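Local coordinates for protein deseasin MCP-01 (PDB 3VV3) that degrades collagen as a serine protease of the subtilisin family, probably hydrolysing peptide bonds through a Ser-His-Asp triad, at residues V168-W173 / A272-A277. Sequence-based numbering, arbitrary orientation.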
ATOM      1  N   VAL A 168       4.880  13.418 -20.027  1.00  4.52           N
ATOM      2  CA  VAL A 168       3.985  12.845 -19.018  1.00  3.44           C
ATOM      3  C   VAL A 168       4.789  12.292 -17.856  1.00  3.50           C
ATOM      4  O   VAL A 168       5.745  11.540 -18.060  1.00  4.14           O
ATOM      5  CB  VAL A 168       3.117  11.697 -19.586  1.00  5.30           C
ATOM      6  CG1 VAL A 168       2.207  11.134 -18.479  1.00  3.76           C
ATOM      7  CG2 VAL A 168       2.286  12.167 -20.784  1.00  7.48           C
ATOM      8  N   LEU A 169       4.413  12.683 -16.640  1.00  3.75           N
ATOM      9  CA  LEU A 169       5.003  12.124 -15.431  1.00  3.89           C
ATOM     10  C   LEU A 169       3.935  11.420 -14.616  1.00  3.14           C
ATOM     11  O   LEU A 169       2.842  11.958 -14.398  1.00  6.53           O
ATOM     12  CB  LEU A 169       5.642  13.214 -14.569  1.00  5.00           C
ATOM     13  CG  LEU A 169       6.842  13.902 -15.196  1.00  3.66           C
ATOM     14  CD1 LEU A 169       7.306  15.035 -14.283  1.00  5.39           C
ATOM     15  CD2 LEU A 169       7.948  12.873 -15.430  1.00  7.15           C
ATOM     16  N   ASN A 170       4.263  10.213 -14.169  1.00  3.30           N
ATOM     17  CA  ASN A 170       3.387   9.459 -13.290  1.00  4.56           C
ATOM     18  C   ASN A 170       3.851   9.586 -11.845  1.00  4.69           C
ATOM     19  O   ASN A 170       4.993   9.238 -11.511  1.00  4.53           O
ATOM     20  CB  ASN A 170       3.374   7.991 -13.701  1.00  3.77           C
ATOM     21  CG  ASN A 170       2.407   7.179 -12.878  1.00  4.00           C
ATOM     22  OD1 ASN A 170       2.729   6.719 -11.779  1.00  9.54           O
ATOM     23  ND2 ASN A 170       1.208   7.019 -13.391  1.00  2.15           N
ATOM     24  N   ASN A 171       2.967  10.090 -10.988  1.00  4.54           N
ATOM     25  CA  ASN A 171       3.295  10.302  -9.585  1.00  5.98           C
ATOM     26  C   ASN A 171       2.326   9.585  -8.662  1.00  4.42           C
ATOM     27  O   ASN A 171       1.389  10.194  -8.134  1.00  6.46           O
ATOM     28  CB  ASN A 171       3.335  11.800  -9.282  1.00  4.58           C
ATOM     29  CG  ASN A 171       4.311  12.532 -10.177  1.00  6.52           C
ATOM     30  OD1 ASN A 171       3.941  13.046 -11.241  1.00 10.75           O
ATOM     31  ND2 ASN A 171       5.570  12.547  -9.776  1.00  3.58           N
ATOM     32  N   SER A 172       2.551   8.283  -8.506  1.00  5.12           N
ATOM     33  CA  SER A 172       1.723   7.426  -7.654  1.00  6.90           C
ATOM     34  C   SER A 172       2.266   7.424  -6.238  1.00  9.31           C
ATOM     35  O   SER A 172       2.703   6.389  -5.719  1.00  8.64           O
ATOM     36  CB  SER A 172       1.688   6.002  -8.207  1.00  3.89           C
ATOM     37  OG  SER A 172       0.978   5.956  -9.437  1.00  5.90           O
ATOM     38  N   TRP A 173       2.261   8.603  -5.630  1.00  7.86           N
ATOM     39  CA  TRP A 173       2.798   8.800  -4.295  1.00  7.32           C
ATOM     40  C   TRP A 173       2.178  10.047  -3.700  1.00  7.11           C
ATOM     41  O   TRP A 173       1.606  10.867  -4.415  1.00  8.15           O
ATOM     42  CB  TRP A 173       4.333   8.925  -4.310  1.00  6.89           C
ATOM     43  CG  TRP A 173       4.896   9.983  -5.248  1.00  7.09           C
ATOM     44  CD1 TRP A 173       5.244   9.812  -6.561  1.00  9.55           C
ATOM     45  CD2 TRP A 173       5.201  11.351  -4.931  1.00  7.93           C
ATOM     46  NE1 TRP A 173       5.732  10.990  -7.081  1.00 10.98           N
ATOM     47  CE2 TRP A 173       5.717  11.947  -6.101  1.00  9.37           C
ATOM     48  CE3 TRP A 173       5.083  12.129  -3.776  1.00 10.95           C
ATOM     49  CZ2 TRP A 173       6.105  13.286  -6.153  1.00 10.39           C
ATOM     50  CZ3 TRP A 173       5.480  13.462  -3.827  1.00 10.95           C
ATOM     51  CH2 TRP A 173       5.977  14.023  -5.006  1.00 10.15           C
ATOM     52  N   ALA A 272      -4.712   3.808 -10.277  1.00  4.98           N
ATOM     53  CA  ALA A 272      -5.555   4.602 -11.168  1.00  4.33           C
ATOM     54  C   ALA A 272      -4.696   5.587 -11.966  1.00  5.05           C
ATOM     55  O   ALA A 272      -4.896   5.789 -13.165  1.00  4.96           O
ATOM     56  CB  ALA A 272      -6.621   5.357 -10.357  1.00  4.66           C
ATOM     57  N   THR A 273      -3.740   6.200 -11.278  1.00  3.41           N
ATOM     58  CA  THR A 273      -2.856   7.197 -11.871  1.00  4.68           C
ATOM     59  C   THR A 273      -2.180   6.740 -13.179  1.00  4.65           C
ATOM     60  O   THR A 273      -2.227   7.468 -14.182  1.00  4.69           O
ATOM     61  CB  THR A 273      -1.847   7.681 -10.801  1.00  4.13           C
ATOM     62  OG1 THR A 273      -2.587   8.324  -9.751  1.00  7.28           O
ATOM     63  CG2 THR A 273      -0.833   8.665 -11.365  1.00  5.01           C
ATOM     64  N   PRO A 274      -1.574   5.539 -13.189  1.00  5.13           N
ATOM     65  CA  PRO A 274      -0.918   5.084 -14.425  1.00  5.02           C
ATOM     66  C   PRO A 274      -1.870   4.730 -15.573  1.00  6.07           C
ATOM     67  O   PRO A 274      -1.423   4.737 -16.715  1.00  5.55           O
ATOM     68  CB  PRO A 274      -0.106   3.857 -13.973  1.00  5.16           C
ATOM     69  CG  PRO A 274      -0.807   3.381 -12.737  1.00  5.67           C
ATOM     70  CD  PRO A 274      -1.251   4.657 -12.050  1.00  4.89           C
ATOM     71  N   HIS A 275      -3.143   4.431 -15.306  1.00  4.57           N
ATOM     72  CA  HIS A 275      -4.081   4.321 -16.426  1.00  4.98           C
ATOM     73  C   HIS A 275      -4.162   5.671 -17.137  1.00  5.60           C
ATOM     74  O   HIS A 275      -4.166   5.744 -18.374  1.00  5.11           O
ATOM     75  CB  HIS A 275      -5.477   3.875 -15.970  1.00  6.04           C
ATOM     76  CG  HIS A 275      -5.543   2.439 -15.548  1.00  4.83           C
ATOM     77  ND1 HIS A 275      -5.857   1.412 -16.417  1.00  8.50           N
ATOM     78  CD2 HIS A 275      -5.319   1.857 -14.346  1.00  3.03           C
ATOM     79  CE1 HIS A 275      -5.827   0.263 -15.765  1.00  4.22           C
ATOM     80  NE2 HIS A 275      -5.506   0.508 -14.504  1.00 10.76           N
ATOM     81  N   VAL A 276      -4.217   6.740 -16.341  1.00  4.18           N
ATOM     82  CA  VAL A 276      -4.300   8.093 -16.888  1.00  4.89           C
ATOM     83  C   VAL A 276      -2.988   8.537 -17.545  1.00  7.57           C
ATOM     84  O   VAL A 276      -2.998   9.096 -18.654  1.00  5.76           O
ATOM     85  CB  VAL A 276      -4.747   9.122 -15.822  1.00  3.19           C
ATOM     86  CG1 VAL A 276      -4.748  10.532 -16.412  1.00  4.16           C
ATOM     87  CG2 VAL A 276      -6.135   8.760 -15.293  1.00  4.88           C
ATOM     88  N   ALA A 277      -1.861   8.282 -16.886  1.00  4.94           N
ATOM     89  CA  ALA A 277      -0.574   8.604 -17.495  1.00  4.68           C
ATOM     90  C   ALA A 277      -0.400   7.815 -18.792  1.00  5.67           C
ATOM     91  O   ALA A 277       0.059   8.351 -19.811  1.00  6.74           O
ATOM     92  CB  ALA A 277       0.581   8.315 -16.533  1.00  5.52           C
TER
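N170 carries this contact, pointing the ND2 end of its carboxamide at the helix between T273, P274 and A277, with T273 CG2 over one face of the amide. With CG anti to the backbone N (chi1 -176°), the side chain extends from strand 166-171 to the kink in helix 269-284, where ND2 comes 3.1 Å from P274 CA. ND2 also lies 3.3 Å from T273 CG2 and 3.5 Å from A277 CB. The kink suits proline: the ring nitrogen of P274 has no hydrogen for the turn before, and the adjacent N170 ND2 gains no bond from it.

The remaining van der Waals packing uses small or beta-branched groups, which let strand and helix lie close, their axes 8.1 Å apart and running nearly antiparallel at 175°. V168 CG1 meets A277 CB at 3.8 Å, the methyl of alanine being short enough for the valine branch to reach the helix backbone as well. T273 turns CG2 to the strand while its OG1 bonds back to the carbonyl of T269, so a buried hydroxyl is satisfied within the helix. S172 OG touches T273 CB at 3.6 Å and the P274 ring at CD.

Polar contacts gather at S172, the centre of an inverse gamma turn just beyond the strand. Its OG is hydrogen-bonded to S270 O and also lies 3.0 Å from N170 OD1, a second possible acceptor for the same proton.

S172 also touches H105 and D50, which with S270 probably form the Ser-His-Asp charge-relay triad, as in other subtilisins. The packing thus joins the central parallel sheet to the buried helix that probably bears the nucleophile, an arrangement characteristic of the subtilisin fold.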